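Local coordinates for protein GCN5-related N-acetyltransferase (Brucella melitensis biovar Abortus 2308, PDB 3TCV) that probably transfers an acetyl group from acetyl-coenzyme A to an amine, perhaps the N-terminal serine or alanine of a protein, as a GCN5-related N-acetyltransferase, at residues E146-D157 / W213-L224. Residues are numbered along the deposited sequence; the frame is centred on the assembly and turned at random.
Sequences EAQFLFMQYVFD and WPALKQAYQAWL
Trp213, in the first turn of helix 213-224, reaches across to helix 146-157 and settles as a knob among Met152, Gln153, Phe156 and Asp157. Its CB lies over one face of the Phe156 ring, and Phe156 returns the contact: Phe156 CB sits 3.5 Å from the centroid of the five-membered ring of Trp213, a reciprocal pair of CH-pi contacts. With CG anti to the backbone N (chi1 159°), the indole is laid between Phe156 CB and Lys217 CB, which lies over the opposite face, toward its rim. Trp213 CD1 comes 3.4 Å from Phe156 CB, and Trp213 NE1 donates an almost straight hydrogen bond (2.8 Å) to Asp157 OD1. OD1 lies near the indole plane, but the N-H comes in from above the plane of the Asp157 carboxylate. Further round, Trp213 CZ2 comes obliquely against Gln153 CA, Trp213 CZ3 meets Met152 CE at 3.5 Å, and Trp213 CH2 reaches Phe149 CE1 at 3.6 Å. A broad indole suits this place, offering apolar faces while its one N-H serves a carboxylate.

Lys217, fully extended, carries NZ to Asp157 OD2 on the syn side, a 2.9 Å salt bridge; OD1 takes both the indole N-H and a water that also binds NZ. Phe149 is the reciprocal knob, held by Lys217, Tyr220, Gln221 and Leu224, its ring nearly parallel to that of Tyr220 but slid aside. The flexible Met152 bends at its thioether to bring CE against Tyr220 CE2. Gln148 NE2 gives Tyr220 OH a weak bond; the hydroxyl's stronger partner is Phe182 O, while Gln148 OE1 pairs with Tyr164 OH.

Helix 146-157 packs its other side on strands 110-121 and 126-134 of the GNAT sheet; near-antiparallel helix 213-224 (crossing angle -147°) lies against its outward side through this aromatic, knobs-into-holes interface, with helix 239-245 beyond.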
loop_
_atom_site.group_PDB
_atom_site.type_symbol
_atom_site.label_atom_id
_atom_site.label_comp_id
_atom_site.label_asym_id
_atom_site.label_seq_id
_atom_site.Cartn_x
_atom_site.Cartn_y
_atom_site.Cartn_z
ATOM N N GLU B 146 -6.813 19.805 15.674
ATOM C CA GLU B 146 -5.807 20.723 15.114
ATOM C C GLU B 146 -4.465 20.028 14.800
ATOM O O GLU B 146 -3.798 20.419 13.843
ATOM C CB GLU B 146 -5.611 21.958 16.006
ATOM C CG GLU B 146 -4.795 23.046 15.334
ATOM C CD GLU B 146 -4.653 24.279 16.215
ATOM O OE1 GLU B 146 -4.375 24.136 17.423
ATOM O OE2 GLU B 146 -4.811 25.395 15.690
ATOM N N ALA B 147 -4.091 18.994 15.570
ATOM C CA ALA B 147 -2.898 18.197 15.267
ATOM C C ALA B 147 -2.981 17.571 13.872
ATOM O O ALA B 147 -2.006 17.571 13.101
ATOM C CB ALA B 147 -2.709 17.112 16.304
ATOM N N GLN B 148 -4.157 17.045 13.560
ATOM C CA GLN B 148 -4.436 16.455 12.243
ATOM C C GLN B 148 -4.391 17.561 11.168
ATOM O O GLN B 148 -3.708 17.414 10.125
ATOM C CB GLN B 148 -5.805 15.746 12.275
ATOM C CG GLN B 148 -6.072 14.700 11.224
ATOM C CD GLN B 148 -5.940 15.181 9.793
ATOM O OE1 GLN B 148 -4.973 14.873 9.156
ATOM N NE2 GLN B 148 -6.929 15.885 9.282
ATOM N N PHE B 149 -5.111 18.660 11.448
ATOM C CA PHE B 149 -5.225 19.798 10.550
ATOM C C PHE B 149 -3.867 20.336 10.145
ATOM O O PHE B 149 -3.632 20.623 8.972
ATOM C CB PHE B 149 -6.018 20.954 11.187
ATOM C CG PHE B 149 -6.161 22.159 10.282
ATOM C CD1 PHE B 149 -6.965 22.107 9.149
ATOM C CD2 PHE B 149 -5.449 23.325 10.539
ATOM C CE1 PHE B 149 -7.074 23.214 8.307
ATOM C CE2 PHE B 149 -5.558 24.437 9.709
ATOM C CZ PHE B 149 -6.376 24.382 8.594
ATOM N N LEU B 150 -2.980 20.523 11.117
ATOM C CA LEU B 150 -1.674 21.093 10.817
ATOM C C LEU B 150 -0.855 20.234 9.835
ATOM O O LEU B 150 -0.175 20.766 8.970
ATOM C CB LEU B 150 -0.896 21.370 12.097
ATOM C CG LEU B 150 -1.398 22.522 12.978
ATOM C CD1 LEU B 150 -0.699 22.455 14.332
ATOM C CD2 LEU B 150 -1.235 23.894 12.307
ATOM N N PHE B 151 -0.919 18.907 9.962
ATOM C CA PHE B 151 -0.294 18.034 8.989
ATOM C C PHE B 151 -0.962 18.160 7.615
ATOM O O PHE B 151 -0.275 18.239 6.592
ATOM C CB PHE B 151 -0.389 16.574 9.441
ATOM C CG PHE B 151 0.792 16.060 10.240
ATOM C CD1 PHE B 151 1.785 16.897 10.753
ATOM C CD2 PHE B 151 0.871 14.689 10.529
ATOM C CE1 PHE B 151 2.848 16.359 11.478
ATOM C CE2 PHE B 151 1.925 14.160 11.258
ATOM C CZ PHE B 151 2.908 15.008 11.737
ATOM N N MET B 152 -2.297 18.165 7.594
ATOM C CA MET B 152 -3.030 18.174 6.331
ATOM C C MET B 152 -2.720 19.459 5.560
ATOM O O MET B 152 -2.474 19.457 4.340
ATOM C CB MET B 152 -4.527 18.044 6.564
ATOM C CG MET B 152 -5.283 17.730 5.278
ATOM S SD MET B 152 -6.854 16.904 5.550
ATOM C CE MET B 152 -7.755 18.192 6.337
ATOM N N GLN B 153 -2.705 20.557 6.300
ATOM C CA GLN B 153 -2.395 21.862 5.721
ATOM C C GLN B 153 -0.988 21.905 5.121
ATOM O O GLN B 153 -0.777 22.441 4.030
ATOM C CB GLN B 153 -2.498 22.921 6.802
ATOM C CG GLN B 153 -2.363 24.327 6.265
ATOM C CD GLN B 153 -2.752 25.352 7.290
ATOM O OE1 GLN B 153 -3.677 26.150 7.067
ATOM N NE2 GLN B 153 -2.082 25.327 8.429
ATOM N N TYR B 154 -0.032 21.344 5.855
ATOM C CA TYR B 154 1.370 21.321 5.427
ATOM C C TYR B 154 1.533 20.502 4.153
ATOM O O TYR B 154 2.183 20.942 3.194
ATOM C CB TYR B 154 2.209 20.748 6.547
ATOM C CG TYR B 154 3.666 20.550 6.223
ATOM C CD1 TYR B 154 4.479 21.620 5.833
ATOM C CD2 TYR B 154 4.251 19.284 6.351
ATOM C CE1 TYR B 154 5.840 21.424 5.567
ATOM C CE2 TYR B 154 5.592 19.083 6.084
ATOM C CZ TYR B 154 6.382 20.147 5.696
ATOM O OH TYR B 154 7.711 19.885 5.445
ATOM N N VAL B 155 0.893 19.339 4.161
ATOM C CA VAL B 155 0.940 18.390 3.062
ATOM C C VAL B 155 0.389 19.008 1.767
ATOM O O VAL B 155 0.992 18.847 0.703
ATOM C CB VAL B 155 0.228 17.078 3.489
ATOM C CG1 VAL B 155 -0.224 16.247 2.308
ATOM C CG2 VAL B 155 1.143 16.301 4.463
ATOM N N PHE B 156 -0.712 19.755 1.859
ATOM C CA PHE B 156 -1.357 20.295 0.669
ATOM C C PHE B 156 -0.886 21.700 0.313
ATOM O O PHE B 156 -0.464 21.916 -0.799
ATOM C CB PHE B 156 -2.876 20.264 0.814
ATOM C CG PHE B 156 -3.459 18.876 0.721
ATOM C CD1 PHE B 156 -3.255 18.100 -0.412
ATOM C CD2 PHE B 156 -4.211 18.358 1.736
ATOM C CE1 PHE B 156 -3.795 16.813 -0.518
ATOM C CE2 PHE B 156 -4.737 17.076 1.653
ATOM C CZ PHE B 156 -4.538 16.311 0.525
ATOM N N ASP B 157 -0.950 22.631 1.255
ATOM C CA ASP B 157 -0.553 24.009 0.958
ATOM C C ASP B 157 0.945 24.221 0.838
ATOM O O ASP B 157 1.365 25.146 0.123
ATOM C CB ASP B 157 -1.084 24.985 2.016
ATOM C CG ASP B 157 -2.576 25.190 1.939
ATOM O OD1 ASP B 157 -3.212 24.877 0.911
ATOM O OD2 ASP B 157 -3.118 25.690 2.940
ATOM N N TRP B 213 -9.310 19.200 -0.600
ATOM C CA TRP B 213 -8.688 19.933 0.503
ATOM C C TRP B 213 -9.286 21.317 0.703
ATOM O O TRP B 213 -9.565 21.690 1.828
ATOM C CB TRP B 213 -7.170 19.986 0.307
ATOM C CG TRP B 213 -6.464 21.086 1.045
ATOM C CD1 TRP B 213 -5.706 22.115 0.487
ATOM C CD2 TRP B 213 -6.405 21.313 2.499
ATOM N NE1 TRP B 213 -5.196 22.923 1.459
ATOM C CE2 TRP B 213 -5.577 22.499 2.689
ATOM C CE3 TRP B 213 -6.936 20.684 3.608
ATOM C CZ2 TRP B 213 -5.309 23.014 3.947
ATOM C CZ3 TRP B 213 -6.656 21.213 4.880
ATOM C CH2 TRP B 213 -5.863 22.360 5.036
ATOM N N PRO B 214 -9.534 22.075 -0.383
ATOM C CA PRO B 214 -9.971 23.461 -0.089
ATOM C C PRO B 214 -11.278 23.570 0.718
ATOM O O PRO B 214 -11.375 24.401 1.628
ATOM C CB PRO B 214 -10.076 24.098 -1.477
ATOM C CG PRO B 214 -9.126 23.332 -2.322
ATOM C CD PRO B 214 -9.265 21.895 -1.814
ATOM N N ALA B 215 -12.257 22.720 0.429
ATOM C CA ALA B 215 -13.515 22.739 1.184
ATOM C C ALA B 215 -13.290 22.236 2.605
ATOM O O ALA B 215 -13.874 22.762 3.560
ATOM C CB ALA B 215 -14.594 21.926 0.476
ATOM N N LEU B 216 -12.436 21.227 2.759
ATOM C CA LEU B 216 -12.093 20.772 4.090
ATOM C C LEU B 216 -11.423 21.865 4.908
ATOM O O LEU B 216 -11.788 22.074 6.066
ATOM C CB LEU B 216 -11.215 19.526 4.031
ATOM C CG LEU B 216 -12.003 18.278 3.712
ATOM C CD1 LEU B 216 -10.999 17.137 3.518
ATOM C CD2 LEU B 216 -13.019 17.942 4.821
ATOM N N LYS B 217 -10.454 22.546 4.312
ATOM C CA LYS B 217 -9.741 23.608 5.008
ATOM C C LYS B 217 -10.730 24.619 5.611
ATOM O O LYS B 217 -10.616 24.952 6.796
ATOM C CB LYS B 217 -8.740 24.310 4.076
ATOM C CG LYS B 217 -7.955 25.432 4.732
ATOM C CD LYS B 217 -6.968 26.097 3.776
ATOM C CE LYS B 217 -6.037 27.045 4.522
ATOM N NZ LYS B 217 -5.082 27.713 3.590
ATOM N N GLN B 218 -11.706 25.064 4.817
ATOM C CA GLN B 218 -12.709 26.041 5.282
ATOM C C GLN B 218 -13.506 25.510 6.481
ATOM O O GLN B 218 -13.759 26.240 7.432
ATOM C CB GLN B 218 -13.664 26.465 4.143
ATOM C CG GLN B 218 -12.950 27.146 2.979
ATOM C CD GLN B 218 -13.861 27.923 2.038
ATOM O OE1 GLN B 218 -14.996 27.523 1.757
ATOM N NE2 GLN B 218 -13.357 29.054 1.540
ATOM N N ALA B 219 -13.872 24.225 6.442
ATOM C CA ALA B 219 -14.698 23.623 7.492
ATOM C C ALA B 219 -13.911 23.461 8.795
ATOM O O ALA B 219 -14.453 23.666 9.877
ATOM C CB ALA B 219 -15.263 22.281 7.021
ATOM N N TYR B 220 -12.644 23.070 8.689
ATOM C CA TYR B 220 -11.794 22.957 9.865
ATOM C C TYR B 220 -11.555 24.341 10.488
ATOM O O TYR B 220 -11.578 24.483 11.704
ATOM C CB TYR B 220 -10.447 22.379 9.507
ATOM C CG TYR B 220 -10.315 20.857 9.454
ATOM C CD1 TYR B 220 -9.625 20.151 10.456
ATOM C CD2 TYR B 220 -10.804 20.124 8.367
ATOM C CE1 TYR B 220 -9.459 18.757 10.370
ATOM C CE2 TYR B 220 -10.655 18.756 8.298
ATOM C CZ TYR B 220 -9.989 18.069 9.294
ATOM O OH TYR B 220 -9.818 16.694 9.155
ATOM N N GLN B 221 -11.253 25.319 9.637
ATOM C CA GLN B 221 -10.961 26.677 10.129
ATOM C C GLN B 221 -12.174 27.213 10.871
ATOM O O GLN B 221 -12.037 27.839 11.911
ATOM C CB GLN B 221 -10.574 27.613 8.980
ATOM C CG GLN B 221 -9.105 27.515 8.593
ATOM C CD GLN B 221 -8.750 28.332 7.358
ATOM O OE1 GLN B 221 -9.569 28.528 6.463
ATOM N NE2 GLN B 221 -7.500 28.773 7.295
ATOM N N ALA B 222 -13.362 26.946 10.354
ATOM C CA ALA B 222 -14.596 27.399 10.995
ATOM C C ALA B 222 -14.783 26.697 12.343
ATOM O O ALA B 222 -15.108 27.334 13.337
ATOM C CB ALA B 222 -15.793 27.146 10.085
ATOM N N TRP B 223 -14.531 25.387 12.378
ATOM C CA TRP B 223 -14.697 24.590 13.591
ATOM C C TRP B 223 -13.701 24.938 14.676
ATOM O O TRP B 223 -14.052 24.947 15.861
ATOM C CB TRP B 223 -14.620 23.073 13.265
ATOM C CG TRP B 223 -14.958 22.249 14.479
ATOM C CD1 TRP B 223 -16.222 21.915 14.956
ATOM C CD2 TRP B 223 -14.035 21.712 15.479
ATOM N NE1 TRP B 223 -16.137 21.220 16.116
ATOM C CE2 TRP B 223 -14.863 21.048 16.478
ATOM C CE3 TRP B 223 -12.654 21.680 15.622
ATOM C CZ2 TRP B 223 -14.318 20.396 17.563
ATOM C CZ3 TRP B 223 -12.122 21.041 16.730
ATOM C CH2 TRP B 223 -12.937 20.405 17.674
ATOM N N LEU B 224 -12.461 25.234 14.281
ATOM C CA LEU B 224 -11.397 25.558 15.216
ATOM C C LEU B 224 -11.487 26.990 15.747
ATOM O O LEU B 224 -10.851 27.302 16.731
ATOM C CB LEU B 224 -10.034 25.378 14.559
ATOM C CG LEU B 224 -9.633 23.923 14.286
ATOM C CD1 LEU B 224 -8.425 23.895 13.380
ATOM C CD2 LEU B 224 -9.318 23.145 15.554
HETATM O O HOH W 1 -5.147 26.938 0.721
#